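Local coordinates for twin-arginine translocation pathway signal protein (Burkholderia phytofirmans, PDB 2RJO) that binds beta-D-galactopyranose between its two lobes and probably serves as an exported periplasmic sugar receptor for bacterial transport, at residues D252-M263 / P306-R316. Numbering follows the deposited sequence.
With SO4 (sulfate ion), chain F.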
loop_
_atom_site.group_PDB
_atom_site.type_symbol
_atom_site.label_atom_id
_atom_site.label_comp_id
_atom_site.label_asym_id
_atom_site.label_seq_id
_atom_site.Cartn_x
_atom_site.Cartn_y
_atom_site.Cartn_z
ATOM N N ASP A 252 2.578 -6.379 -3.902
ATOM C CA ASP A 252 3.420 -6.308 -5.082
ATOM C C ASP A 252 3.501 -4.853 -5.550
ATOM O O ASP A 252 2.952 -4.478 -6.586
ATOM C CB ASP A 252 2.855 -7.183 -6.193
ATOM C CG ASP A 252 3.909 -7.598 -7.182
ATOM O OD1 ASP A 252 4.967 -6.928 -7.233
ATOM O OD2 ASP A 252 3.675 -8.582 -7.913
ATOM N N PRO A 253 4.170 -4.005 -4.757
ATOM C CA PRO A 253 4.328 -2.589 -5.085
ATOM C C PRO A 253 5.004 -2.410 -6.439
ATOM O O PRO A 253 4.634 -1.529 -7.210
ATOM C CB PRO A 253 5.151 -2.047 -3.913
ATOM C CG PRO A 253 5.829 -3.269 -3.349
ATOM C CD PRO A 253 4.763 -4.312 -3.446
ATOM N N PHE A 254 5.984 -3.252 -6.735
ATOM C CA PHE A 254 6.657 -3.178 -8.026
ATOM C C PHE A 254 5.593 -3.207 -9.127
ATOM O O PHE A 254 5.512 -2.306 -9.947
ATOM C CB PHE A 254 7.590 -4.371 -8.196
ATOM C CG PHE A 254 8.315 -4.389 -9.506
ATOM C CD1 PHE A 254 9.562 -3.783 -9.635
ATOM C CD2 PHE A 254 7.756 -5.016 -10.616
ATOM C CE1 PHE A 254 10.248 -3.801 -10.854
ATOM C CE2 PHE A 254 8.430 -5.039 -11.842
ATOM C CZ PHE A 254 9.683 -4.430 -11.960
ATOM N N TRP A 255 4.782 -4.257 -9.136
ATOM C CA TRP A 255 3.717 -4.402 -10.122
ATOM C C TRP A 255 2.751 -3.209 -10.086
ATOM O O TRP A 255 2.363 -2.679 -11.129
ATOM C CB TRP A 255 2.935 -5.689 -9.860
ATOM C CG TRP A 255 1.770 -5.851 -10.775
ATOM C CD1 TRP A 255 1.803 -6.239 -12.079
ATOM C CD2 TRP A 255 0.399 -5.588 -10.469
ATOM N NE1 TRP A 255 0.534 -6.234 -12.611
ATOM C CE2 TRP A 255 -0.349 -5.836 -11.638
ATOM C CE3 TRP A 255 -0.276 -5.162 -9.316
ATOM C CZ2 TRP A 255 -1.735 -5.675 -11.690
ATOM C CZ3 TRP A 255 -1.662 -4.999 -9.370
ATOM C CH2 TRP A 255 -2.371 -5.256 -10.546
ATOM N N LEU A 256 2.351 -2.802 -8.886
ATOM C CA LEU A 256 1.443 -1.676 -8.745
ATOM C C LEU A 256 2.000 -0.434 -9.421
ATOM O O LEU A 256 1.282 0.270 -10.122
ATOM C CB LEU A 256 1.192 -1.366 -7.267
ATOM C CG LEU A 256 0.098 -2.167 -6.578
ATOM C CD1 LEU A 256 0.174 -1.968 -5.072
ATOM C CD2 LEU A 256 -1.244 -1.718 -7.122
ATOM N N GLY A 257 3.288 -0.179 -9.200
ATOM C CA GLY A 257 3.942 0.982 -9.781
ATOM C C GLY A 257 3.941 1.042 -11.298
ATOM O O GLY A 257 3.780 2.117 -11.886
ATOM N N GLY A 258 4.129 -0.112 -11.933
ATOM C CA GLY A 258 4.156 -0.156 -13.380
ATOM C C GLY A 258 2.796 -0.285 -14.029
ATOM O O GLY A 258 2.517 0.404 -15.010
ATOM N N ILE A 259 1.950 -1.159 -13.493
ATOM C CA ILE A 259 0.625 -1.366 -14.058
ATOM C C ILE A 259 -0.219 -0.083 -14.044
ATOM O O ILE A 259 -0.915 0.205 -15.011
ATOM C CB ILE A 259 -0.128 -2.488 -13.305
ATOM C CG1 ILE A 259 -1.111 -3.182 -14.258
ATOM C CG2 ILE A 259 -0.891 -1.902 -12.110
ATOM C CD1 ILE A 259 -0.457 -3.835 -15.457
ATOM N N GLY A 260 -0.143 0.685 -12.958
ATOM C CA GLY A 260 -0.899 1.925 -12.875
ATOM C C GLY A 260 -0.646 2.796 -14.094
ATOM O O GLY A 260 -1.588 3.299 -14.716
ATOM N N LEU A 261 0.631 2.962 -14.438
ATOM C CA LEU A 261 1.034 3.753 -15.599
ATOM C C LEU A 261 0.639 3.068 -16.910
ATOM O O LEU A 261 0.274 3.728 -17.872
ATOM C CB LEU A 261 2.546 3.965 -15.596
ATOM C CG LEU A 261 3.198 4.804 -14.500
ATOM C CD1 LEU A 261 4.702 4.763 -14.700
ATOM C CD2 LEU A 261 2.689 6.240 -14.548
ATOM N N SER A 262 0.733 1.743 -16.943
ATOM C CA SER A 262 0.375 0.996 -18.137
ATOM C C SER A 262 -1.092 1.269 -18.499
ATOM O O SER A 262 -1.402 1.587 -19.647
ATOM C CB SER A 262 0.606 -0.497 -17.900
ATOM O OG SER A 262 0.350 -1.247 -19.068
HETATM N N MSE A 263 -1.986 1.147 -17.519
HETATM C CA MSE A 263 -3.412 1.406 -17.735
HETATM C C MSE A 263 -3.581 2.817 -18.285
HETATM O O MSE A 263 -4.261 3.042 -19.292
HETATM C CB MSE A 263 -4.192 1.321 -16.418
HETATM C CG MSE A 263 -4.440 -0.075 -15.897
HETATM SE SE MSE A 263 -5.173 -0.056 -14.252
HETATM C CE MSE A 263 -4.126 -1.170 -13.443
ATOM N N PRO A 306 11.126 -10.514 -11.114
ATOM C CA PRO A 306 9.763 -10.076 -11.427
ATOM C C PRO A 306 9.387 -10.152 -12.898
ATOM O O PRO A 306 10.059 -9.568 -13.751
ATOM C CB PRO A 306 9.727 -8.623 -10.929
ATOM C CG PRO A 306 10.899 -8.502 -10.003
ATOM C CD PRO A 306 11.937 -9.367 -10.670
ATOM N N LYS A 307 8.309 -10.873 -13.188
ATOM C CA LYS A 307 7.822 -10.988 -14.551
ATOM C C LYS A 307 6.863 -9.823 -14.797
ATOM O O LYS A 307 5.647 -9.940 -14.582
ATOM C CB LYS A 307 7.104 -12.327 -14.751
ATOM C CG LYS A 307 8.046 -13.522 -14.829
ATOM C CD LYS A 307 7.272 -14.831 -15.042
ATOM C CE LYS A 307 8.226 -16.008 -15.307
ATOM N NZ LYS A 307 8.954 -15.898 -16.632
ATOM N N ALA A 308 7.433 -8.705 -15.242
ATOM C CA ALA A 308 6.693 -7.477 -15.538
ATOM C C ALA A 308 5.588 -7.657 -16.594
ATOM O O ALA A 308 5.809 -7.384 -17.772
ATOM C CB ALA A 308 7.685 -6.409 -15.996
ATOM N N GLU A 309 4.402 -8.087 -16.159
ATOM C CA GLU A 309 3.259 -8.336 -17.046
ATOM C C GLU A 309 2.466 -7.091 -17.455
ATOM O O GLU A 309 1.244 -7.146 -17.603
ATOM C CB GLU A 309 2.299 -9.319 -16.374
ATOM C CG GLU A 309 2.912 -10.676 -16.093
ATOM C CD GLU A 309 3.209 -11.414 -17.372
ATOM O OE1 GLU A 309 2.236 -11.815 -18.055
ATOM O OE2 GLU A 309 4.409 -11.581 -17.696
ATOM N N TRP A 310 3.175 -5.990 -17.665
ATOM C CA TRP A 310 2.593 -4.700 -18.033
ATOM C C TRP A 310 1.443 -4.743 -19.053
ATOM O O TRP A 310 0.467 -4.004 -18.931
ATOM C CB TRP A 310 3.710 -3.797 -18.553
ATOM C CG TRP A 310 4.931 -3.729 -17.632
ATOM C CD1 TRP A 310 6.245 -3.716 -18.015
ATOM C CD2 TRP A 310 4.937 -3.604 -16.196
ATOM N NE1 TRP A 310 7.060 -3.589 -16.917
ATOM C CE2 TRP A 310 6.287 -3.520 -15.792
ATOM C CE3 TRP A 310 3.936 -3.562 -15.219
ATOM C CZ2 TRP A 310 6.652 -3.386 -14.452
ATOM C CZ3 TRP A 310 4.304 -3.432 -13.890
ATOM C CH2 TRP A 310 5.647 -3.347 -13.519
ATOM N N ASN A 311 1.570 -5.598 -20.061
ATOM C CA ASN A 311 0.569 -5.737 -21.114
ATOM C C ASN A 311 -0.783 -6.290 -20.647
ATOM O O ASN A 311 -1.831 -5.927 -21.179
ATOM C CB ASN A 311 1.117 -6.655 -22.219
ATOM C CG ASN A 311 1.612 -8.005 -21.671
ATOM O OD1 ASN A 311 2.745 -8.123 -21.160
ATOM N ND2 ASN A 311 0.751 -9.024 -21.752
ATOM N N ASN A 312 -0.751 -7.176 -19.663
ATOM C CA ASN A 312 -1.954 -7.820 -19.144
ATOM C C ASN A 312 -2.610 -7.014 -18.013
ATOM O O ASN A 312 -2.574 -7.417 -16.851
ATOM C CB ASN A 312 -1.576 -9.201 -18.627
ATOM C CG ASN A 312 -2.733 -10.153 -18.637
ATOM O OD1 ASN A 312 -3.825 -9.823 -18.173
ATOM N ND2 ASN A 312 -2.506 -11.352 -19.166
ATOM N N LEU A 313 -3.243 -5.902 -18.374
ATOM C CA LEU A 313 -3.878 -4.987 -17.426
ATOM C C LEU A 313 -4.803 -5.485 -16.307
ATOM O O LEU A 313 -4.695 -5.011 -15.177
ATOM C CB LEU A 313 -4.616 -3.888 -18.202
ATOM C CG LEU A 313 -3.779 -3.124 -19.238
ATOM C CD1 LEU A 313 -4.588 -1.976 -19.833
ATOM C CD2 LEU A 313 -2.529 -2.598 -18.574
ATOM N N TYR A 314 -5.714 -6.408 -16.594
ATOM C CA TYR A 314 -6.653 -6.864 -15.566
ATOM C C TYR A 314 -6.409 -8.281 -15.077
ATOM O O TYR A 314 -7.340 -8.971 -14.650
ATOM C CB TYR A 314 -8.093 -6.753 -16.093
ATOM C CG TYR A 314 -8.323 -5.498 -16.885
ATOM C CD1 TYR A 314 -8.290 -4.248 -16.269
ATOM C CD2 TYR A 314 -8.472 -5.548 -18.270
ATOM C CE1 TYR A 314 -8.384 -3.077 -17.006
ATOM C CE2 TYR A 314 -8.568 -4.374 -19.025
ATOM C CZ TYR A 314 -8.518 -3.144 -18.383
ATOM O OH TYR A 314 -8.556 -1.978 -19.111
ATOM N N ALA A 315 -5.155 -8.708 -15.118
ATOM C CA ALA A 315 -4.796 -10.050 -14.694
ATOM C C ALA A 315 -4.988 -10.301 -13.196
ATOM O O ALA A 315 -5.161 -11.447 -12.774
ATOM C CB ALA A 315 -3.347 -10.331 -15.084
ATOM N N ARG A 316 -4.977 -9.236 -12.398
ATOM C CA ARG A 316 -5.111 -9.372 -10.943
ATOM C C ARG A 316 -6.350 -8.739 -10.322
ATOM O O ARG A 316 -6.339 -8.372 -9.143
ATOM C CB ARG A 316 -3.879 -8.781 -10.262
ATOM C CG ARG A 316 -2.579 -9.305 -10.819
ATOM C CD ARG A 316 -1.387 -8.917 -9.976
ATOM N NE ARG A 316 -0.140 -9.271 -10.642
ATOM C CZ ARG A 316 1.047 -9.275 -10.040
ATOM N NH1 ARG A 316 1.138 -8.946 -8.755
ATOM N NH2 ARG A 316 2.142 -9.616 -10.713
HETATM S S SO4 F . 5.680 -10.366 -10.046
HETATM O O1 SO4 F . 5.684 -8.971 -10.574
HETATM O O2 SO4 F . 6.031 -11.310 -11.135
HETATM O O3 SO4 F . 4.338 -10.693 -9.490
HETATM O O4 SO4 F . 6.684 -10.480 -8.948
HETATM O O HOH W 1 0.083 -7.523 -15.224
#
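Arg316 lies flat over one face of the Trp255 indole: guanidinium and ring planes differ by 2°, and Arg316 CZ stands 3.6 Å from the centroid of the Trp255 five-membered ring, a cation-pi stack. Arg316 CD continues the overlap above the six-membered ring as a CH-pi contact. The extended chain from CG to NE lets the two side chains run past each other in opposite directions and carries the guanidinium to Asp252, where Arg316 NH1 donates to Asp252 OD2 at 2.7 Å and 161°, a salt bridge on the anti side, tilted out of the carboxylate plane. A sulfate, probably from the crystallisation liquor, accepts at O3 from Arg316 NH2 and at O2 from Lys307 N, spanning both ends of 306-316.

Beside Trp255 at the helix start, Phe254 CE2 touches Trp310 CZ2 at 3.6 Å, and Pro306 CB covers a face of the phenyl ring. One turn on, Trp310 CZ3 lies 3.3 Å from the bare CA of Gly258. Within this periplasmic-binding-protein fold, the loop entering strand 317-320 is thus laid across helix 253-268, whose other contacts include Leu114 of strand 110-115.

With chi1 at -176°, Ser262 OG is swung toward the loop and donates to Trp310 O at 2.8 Å from above the carbonyl plane, while Leu313 CD2 packs against Ile259 CD1 and Met263 CG. One water, in the indole plane at its edge, bridges Trp255 NE1 to Glu309 O and Asn312 O. In the second shell, Asp252 N-caps the helix through OD1 to Trp255 N, and Phe30 meets Trp310 edge-to-face.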